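Local atomic coordinates of glycerol kinase, putative (PDB entry 2W40), a protein that probably catalyses the ATP-dependent phosphorylation of glycerol to sn-glycerol 3-phosphate, as a member of the FGGY kinase family. Residues T108-L113 and I143-Q148. Residues are numbered along the deposited sequence; the frame is centred on the assembly and turned at random.
Sequences TRVEEL and ILWLIQ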
# COMPACT_ATOMS: atom_id res chain seq x y z
N THR C 108 8.75 18.88 0.44
CA THR C 108 8.04 19.37 -0.74
C THR C 108 6.93 20.39 -0.46
O THR C 108 6.02 20.59 -1.30
CB THR C 108 7.39 18.17 -1.49
OG1 THR C 108 6.55 17.40 -0.62
CG2 THR C 108 8.45 17.28 -2.13
N ARG C 109 7.00 21.07 0.68
CA ARG C 109 5.98 22.02 1.08
C ARG C 109 5.92 23.18 0.10
O ARG C 109 4.91 23.95 0.10
CB ARG C 109 6.24 22.58 2.52
CG ARG C 109 7.17 23.72 2.64
CD ARG C 109 7.64 23.99 4.06
NE ARG C 109 8.32 22.93 4.74
CZ ARG C 109 8.56 22.93 6.02
NH1 ARG C 109 8.15 23.94 6.81
NH2 ARG C 109 9.16 21.92 6.57
N VAL C 110 7.03 23.39 -0.65
CA VAL C 110 7.06 24.54 -1.55
C VAL C 110 6.44 24.29 -2.92
O VAL C 110 6.60 25.14 -3.85
CB VAL C 110 8.51 25.08 -1.68
CG1 VAL C 110 9.11 25.46 -0.26
CG2 VAL C 110 9.41 24.03 -2.39
N GLU C 111 5.78 23.14 -3.07
CA GLU C 111 5.13 22.78 -4.37
C GLU C 111 4.32 23.97 -4.90
O GLU C 111 4.44 24.34 -6.04
CB GLU C 111 4.25 21.54 -4.16
CG GLU C 111 3.40 21.07 -5.38
CD GLU C 111 2.44 19.87 -5.06
OE1 GLU C 111 2.46 19.26 -3.93
OE2 GLU C 111 1.66 19.50 -5.96
N GLU C 112 3.45 24.52 -4.05
CA GLU C 112 2.57 25.63 -4.48
C GLU C 112 3.34 26.88 -4.99
O GLU C 112 3.05 27.42 -6.08
CB GLU C 112 1.53 25.99 -3.38
CG GLU C 112 0.75 27.26 -3.71
CD GLU C 112 -0.36 27.62 -2.70
OE1 GLU C 112 -0.33 27.17 -1.52
OE2 GLU C 112 -1.24 28.41 -3.10
N LEU C 113 4.40 27.26 -4.25
CA LEU C 113 5.34 28.37 -4.59
C LEU C 113 6.02 28.11 -5.87
O LEU C 113 6.15 29.04 -6.71
CB LEU C 113 6.43 28.71 -3.52
CG LEU C 113 6.02 29.46 -2.31
CD1 LEU C 113 7.22 29.24 -1.29
CD2 LEU C 113 5.74 30.90 -2.72
N ILE C 143 14.27 28.52 1.31
CA ILE C 143 14.71 29.73 1.93
C ILE C 143 13.54 30.73 1.79
O ILE C 143 13.22 31.47 2.72
CB ILE C 143 15.95 30.25 1.21
CG1 ILE C 143 17.21 29.31 1.47
CG2 ILE C 143 16.27 31.70 1.63
CD1 ILE C 143 18.42 29.49 0.41
N LEU C 144 13.00 30.84 0.55
CA LEU C 144 11.87 31.71 0.29
C LEU C 144 10.69 31.43 1.23
O LEU C 144 10.09 32.34 1.84
CB LEU C 144 11.45 31.64 -1.14
CG LEU C 144 10.23 32.55 -1.55
CD1 LEU C 144 10.48 34.03 -1.29
CD2 LEU C 144 9.90 32.27 -3.05
N TRP C 145 10.34 30.19 1.39
CA TRP C 145 9.29 29.84 2.29
C TRP C 145 9.56 30.34 3.70
O TRP C 145 8.66 30.89 4.37
CB TRP C 145 9.12 28.32 2.33
CG TRP C 145 7.92 27.88 3.11
CD1 TRP C 145 6.65 27.65 2.62
CD2 TRP C 145 7.85 27.61 4.50
NE1 TRP C 145 5.84 27.23 3.64
CE2 TRP C 145 6.52 27.24 4.79
CE3 TRP C 145 8.77 27.68 5.55
CZ2 TRP C 145 6.12 26.87 6.07
CZ3 TRP C 145 8.36 27.32 6.82
CH2 TRP C 145 7.03 26.98 7.06
N LEU C 146 10.77 30.14 4.20
CA LEU C 146 11.18 30.60 5.55
C LEU C 146 11.00 32.12 5.70
O LEU C 146 10.46 32.60 6.69
CB LEU C 146 12.61 30.15 5.90
CG LEU C 146 12.67 28.65 6.19
CD1 LEU C 146 14.18 28.23 6.13
CD2 LEU C 146 12.00 28.36 7.53
N ILE C 147 11.44 32.88 4.73
CA ILE C 147 11.34 34.34 4.69
C ILE C 147 9.87 34.77 4.67
O ILE C 147 9.49 35.63 5.44
CB ILE C 147 12.04 34.88 3.41
CG1 ILE C 147 13.57 34.79 3.51
CG2 ILE C 147 11.76 36.35 3.09
CD1 ILE C 147 14.26 35.07 2.15
N GLN C 148 9.04 34.09 3.87
CA GLN C 148 7.64 34.41 3.77
C GLN C 148 6.85 34.04 4.99
O GLN C 148 5.78 34.65 5.22
CB GLN C 148 7.00 33.74 2.55
CG GLN C 148 7.43 34.25 1.24
CD GLN C 148 6.58 33.71 0.13
OE1 GLN C 148 5.81 32.73 0.31
NE2 GLN C 148 6.68 34.35 -1.03
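Arg109 lies across one face of the Trp145 indole and touches it with both its aliphatic and its charged part. Arg109 CD makes a CH-pi contact, 3.6 Å from the centroid of the five-membered ring of Trp145. Arg109 CZ sits 4.5 Å from the centroid of the six-membered ring of Trp145, a cation-pi pair. The guanidinium, its plane 79° from that of the ring, presents its edge to the face, with Arg109 NH1 3.2 Å from Trp145 CH2. The Arg109 chain is bent at chi3 (59°), consistent with this pose. Val110 CG1 makes an apolar contact with Trp145 CB at 3.9 Å, the side chains crossing obliquely. Leu113 CD1 lies at the ring edge, packed on Trp145 CB; Leu113 CD2 reaches Gln148 OE1 tip to tip at 3.5 Å, a van der Waals contact. Within the N-terminal domain of this FGGY kinase, of the sugar kinase/Hsp70/actin superfamily, these side chains join the start of helix 111-118 to helix 140-149. A type I turn, closed by the hydrogen bond from Glu111 N to Thr108 O, leads into helix 111-118 with Val110 as N-cap. Further out, salt bridges from Arg109 NH2 to Asp107 and Glu46, and a hydrogen bond between NH1 and Tyr100 OH, probably hold the guanidinium's tilt; Trp44 adds a second cation-pi partner.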